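Local coordinates for uncharacterized protein (Borrelia turicatae, PDB 5VJ4), which is a putative surface protein of a relapsing fever spirochete, encoded by a gene differentially regulated in the tick-mammal transmission cycle, and possibly binds lipid, at the interface of chains A and B. Coordinates in Å, arbitrary orientation; residue numbers count along the deposited sequence, not the author numbering. Chains: chain A/B, Uncharacterized protein.

Contact 1: the interface of chains A and B. Residues chain A 180-181, 184; chain B 235, 271.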
ATOM      1  N   THR A 180      -2.759  10.401 -19.812  1.00 63.70           N
ATOM      2  CA  THR A 180      -3.024   9.167 -19.090  1.00 67.49           C
ATOM      3  C   THR A 180      -2.549   9.243 -17.651  1.00 72.95           C
ATOM      4  O   THR A 180      -3.335   9.019 -16.722  1.00 89.44           O
ATOM      5  CB  THR A 180      -2.407   7.937 -19.808  1.00 63.22           C
ATOM      6  OG1 THR A 180      -3.115   7.706 -21.019  1.00 75.61           O
ATOM      7  CG2 THR A 180      -2.555   6.688 -18.993  1.00 73.86           C
ATOM      8  N   ARG A 181      -1.278   9.590 -17.467  1.00 64.01           N
ATOM      9  CA  ARG A 181      -0.663   9.509 -16.148  1.00 49.01           C
ATOM     10  C   ARG A 181      -1.357  10.399 -15.145  1.00 65.22           C
ATOM     11  O   ARG A 181      -1.431  10.046 -13.951  1.00 60.79           O
ATOM     12  CB  ARG A 181       0.818   9.859 -16.198  1.00 50.30           C
ATOM     13  CG  ARG A 181       1.633   9.094 -15.176  1.00 45.63           C
ATOM     14  CD  ARG A 181       3.088   9.264 -15.451  1.00 51.26           C
ATOM     15  NE  ARG A 181       3.905   8.848 -14.316  1.00 84.97           N
ATOM     16  CZ  ARG A 181       5.171   9.219 -14.141  1.00 86.08           C
ATOM     17  NH1 ARG A 181       5.769  10.024 -15.020  1.00 78.72           N
ATOM     18  NH2 ARG A 181       5.845   8.762 -13.098  1.00 58.31           N
ATOM     19  N   ASN A 184      -4.783   8.712 -14.164  1.00 43.24           N
ATOM     20  CA  ASN A 184      -4.555   7.697 -13.146  1.00 58.87           C
ATOM     21  C   ASN A 184      -4.409   8.279 -11.752  1.00 70.88           C
ATOM     22  O   ASN A 184      -5.033   7.793 -10.806  1.00 62.77           O
ATOM     23  CB  ASN A 184      -3.378   6.816 -13.509  1.00 73.08           C
ATOM     24  CG  ASN A 184      -3.595   6.107 -14.825  1.00 77.14           C
ATOM     25  OD1 ASN A 184      -4.619   6.298 -15.479  1.00 79.35           O
ATOM     26  ND2 ASN A 184      -2.644   5.277 -15.216  1.00 91.70           N
TER
ATOM     27  N   ASP B 235       2.130   3.662 -18.038  1.00 74.17           N
ATOM     28  CA  ASP B 235       1.015   4.226 -17.293  1.00 79.45           C
ATOM     29  C   ASP B 235      -0.069   3.184 -16.958  1.00 78.47           C
ATOM     30  O   ASP B 235      -1.049   3.496 -16.301  1.00 90.61           O
ATOM     31  CB  ASP B 235       0.425   5.404 -18.075  1.00113.34           C
ATOM     32  CG  ASP B 235       1.461   6.479 -18.398  1.00128.29           C
ATOM     33  OD1 ASP B 235       2.312   6.783 -17.532  1.00121.12           O
ATOM     34  OD2 ASP B 235       1.426   7.026 -19.517  1.00 98.60           O
ATOM     35  N   ASN B 271      -4.619  -0.419 -10.334  1.00 82.33           N
ATOM     36  CA  ASN B 271      -4.047   0.872 -10.687  1.00 73.81           C
ATOM     37  C   ASN B 271      -3.828   1.737  -9.442  1.00 63.72           C
ATOM     38  O   ASN B 271      -2.896   2.537  -9.402  1.00 80.06           O
ATOM     39  CB  ASN B 271      -4.868   1.587 -11.774  1.00 81.09           C
ATOM     40  CG  ASN B 271      -4.367   3.003 -12.067  1.00133.76           C
ATOM     41  OD1 ASN B 271      -4.746   3.996 -11.399  1.00 93.90           O
ATOM     42  ND2 ASN B 271      -3.514   3.106 -13.081  1.00115.58           N
TER
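B:Asp235 meets A:Thr180 and A:Arg181 on helix 176-201, in part of a two-fold, helix-based homodimer interface of this putative surface protein, whose full-length form probably carries a lipoprotein signal; the dimer may be the biological form. B:Asp235 ends the short 3-10 helix 231-235 of chain B. Starting at its CB, the nearest group across is the methyl of A:Thr180, with CG2 3.4 Å from B:Asp235 CB. That methyl faces chain B because it lies anti to the threonine backbone N, OG1 being placed beside that N (chi1 -69°). Further out, B:Asp235 CG passes A:Arg181 CB at 4.1 Å. The carboxylate then divides: B:Asp235 OD1 lies 3.3 Å from A:Arg181 CD, alongside the arginine methylenes, whereas B:Asp235 OD2 turns back to A:Thr180 CB at 4.0 Å. A:Arg181 extends past the carboxylate, the two side chains crossing at about a right angle with their flat groups 21° apart. A:Arg181 NE stays 4.1 Å from B:Asp235 OD1, so any attraction is probably electrostatic at a distance rather than a salt bridge. One turn on, A:Asn184 ND2 approaches the backbone O of B:Asp235, but that oxygen lies almost on the extension of the CG-ND2 bond, between the two N-H directions, and no hydrogen bond results. The same ND2 lies 3.2 Å from B:Asn271 ND2, the amide planes nearly perpendicular (86°); as modelled both are donors, but possibly B:Asn271 is flipped, which would bring an acceptor there.

Contact 2: the interface of chains A and B. Residues chain A 184, 188, 276; chain B 271-272.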
ATOM      1  N   ASN A 184      -4.783   8.712 -14.164  1.00 43.24           N
ATOM      2  CA  ASN A 184      -4.555   7.697 -13.146  1.00 58.87           C
ATOM      3  C   ASN A 184      -4.409   8.279 -11.752  1.00 70.88           C
ATOM      4  O   ASN A 184      -5.033   7.793 -10.806  1.00 62.77           O
ATOM      5  CB  ASN A 184      -3.378   6.816 -13.509  1.00 73.08           C
ATOM      6  CG  ASN A 184      -3.595   6.107 -14.825  1.00 77.14           C
ATOM      7  OD1 ASN A 184      -4.619   6.298 -15.479  1.00 79.35           O
ATOM      8  ND2 ASN A 184      -2.644   5.277 -15.216  1.00 91.70           N
ATOM      9  N   ARG A 188      -6.837   7.784  -8.374  1.00 48.94           N
ATOM     10  CA  ARG A 188      -6.368   7.489  -7.016  1.00 49.48           C
ATOM     11  C   ARG A 188      -6.919   8.521  -6.032  1.00 48.67           C
ATOM     12  O   ARG A 188      -7.465   8.164  -4.986  1.00 45.09           O
ATOM     13  CB  ARG A 188      -4.841   7.415  -6.943  1.00 47.06           C
ATOM     14  CG  ARG A 188      -4.222   6.493  -7.963  1.00 45.15           C
ATOM     15  CD  ARG A 188      -2.857   5.979  -7.556  1.00 61.44           C
ATOM     16  NE  ARG A 188      -2.236   5.224  -8.638  1.00 72.47           N
ATOM     17  CZ  ARG A 188      -1.667   5.767  -9.714  1.00 63.69           C
ATOM     18  NH1 ARG A 188      -1.618   7.098  -9.880  1.00 54.59           N
ATOM     19  NH2 ARG A 188      -1.155   4.963 -10.632  1.00 66.49           N
ATOM     20  N   TYR A 276      -0.082   7.607  -3.694  1.00 55.55           N
ATOM     21  CA  TYR A 276      -1.332   7.200  -3.103  1.00 40.19           C
ATOM     22  C   TYR A 276      -1.163   6.955  -1.611  1.00 48.09           C
ATOM     23  O   TYR A 276      -1.898   7.541  -0.815  1.00 46.80           O
ATOM     24  CB  TYR A 276      -1.789   5.949  -3.790  1.00 41.18           C
ATOM     25  CG  TYR A 276      -3.071   5.349  -3.313  1.00 49.98           C
ATOM     26  CD1 TYR A 276      -4.276   5.837  -3.758  1.00 65.27           C
ATOM     27  CD2 TYR A 276      -3.081   4.235  -2.481  1.00 64.81           C
ATOM     28  CE1 TYR A 276      -5.469   5.250  -3.381  1.00 65.87           C
ATOM     29  CE2 TYR A 276      -4.271   3.643  -2.088  1.00 65.85           C
ATOM     30  CZ  TYR A 276      -5.459   4.154  -2.555  1.00 62.56           C
ATOM     31  OH  TYR A 276      -6.641   3.593  -2.165  1.00 75.10           O
TER
ATOM     32  N   ASN B 271      -4.619  -0.419 -10.334  1.00 82.33           N
ATOM     33  CA  ASN B 271      -4.047   0.872 -10.687  1.00 73.81           C
ATOM     34  C   ASN B 271      -3.828   1.737  -9.442  1.00 63.72           C
ATOM     35  O   ASN B 271      -2.896   2.537  -9.402  1.00 80.06           O
ATOM     36  CB  ASN B 271      -4.868   1.587 -11.774  1.00 81.09           C
ATOM     37  CG  ASN B 271      -4.367   3.003 -12.067  1.00133.76           C
ATOM     38  OD1 ASN B 271      -4.746   3.996 -11.399  1.00 93.90           O
ATOM     39  ND2 ASN B 271      -3.514   3.106 -13.081  1.00115.58           N
ATOM     40  N   SER B 272      -4.648   1.551  -8.413  1.00 56.23           N
ATOM     41  CA  SER B 272      -4.520   2.390  -7.217  1.00 60.20           C
ATOM     42  C   SER B 272      -3.332   1.995  -6.376  1.00 62.48           C
ATOM     43  O   SER B 272      -2.570   2.863  -5.932  1.00 64.14           O
ATOM     44  CB  SER B 272      -5.805   2.405  -6.381  1.00 52.41           C
ATOM     45  OG  SER B 272      -6.896   2.817  -7.197  1.00 61.10           O
TER
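The aliphatic stretch of A:Arg188 and the ring of A:Tyr276 pack against B:Ser272, which lies near the C-terminal end of helix 263-273 in chain B. At the apolar centre, A:Arg188 CD sits 4.0 Å from B:Ser272 CA, and A:Tyr276 CE1 lies 4.1 Å from B:Ser272 CB. The backbone oxygen of the same serine sits over one face of the tyrosine ring, displaced toward the rim, and its nearest ring atom is A:Tyr276 CG at 3.6 Å from B:Ser272 O. A:Tyr276 presents this face with CG anti to its backbone N (chi1 179°), while the backbone O of A:Arg188 lies in the ring plane at an edge. Thus the tyrosine borders both the serine of chain B and the turn carrying the arginine. Moving outward, the arginine chain, extended from CG to NE, passes the serine carbonyl, with A:Arg188 CD 3.5 Å from B:Ser272 O, and reaches the polar rim. There A:Arg188 NE donates a hydrogen bond to the backbone O of B:Asn271 at 2.9 Å, bent to 144° at the hydrogen and reaching the acceptor from a position tilted out of its carbonyl plane. NH2 of A:Arg188 adds a weak bond to the same B:Asn271 O at 3.2 Å, so the two nitrogens share one acceptor. Lying near the C-terminal end of helix 263-273, B:Asn271 O would probably be made a stronger acceptor for the cationic group. The guanidinium also lies nearly parallel to the side-chain amide of B:Asn271, their planes 15° apart, and the amide OD1 sits 3.5 Å above the guanidinium plane, offset toward its rim.

Contact 1 and contact 2 adjoin, the centres of their C-alpha atoms being about 7 Å apart, and share A:Asn184 and B:Asn271. Helix 176-201 of chain A runs through both, offering side chains from successive turns to two elements of chain B: 3-10 helix 231-235 in contact 1 and helix 263-273 in both. A:Tyr276, from helix 263-301, adds a second chain A element in contact 2. Hydrogen bonding across is found in contact 2, while in contact 1 the contacts given are packing, with a probable longer-range attraction between opposite charges. The two-fold symmetry repeats both patches with the chains exchanged, which would reinforce a dimer.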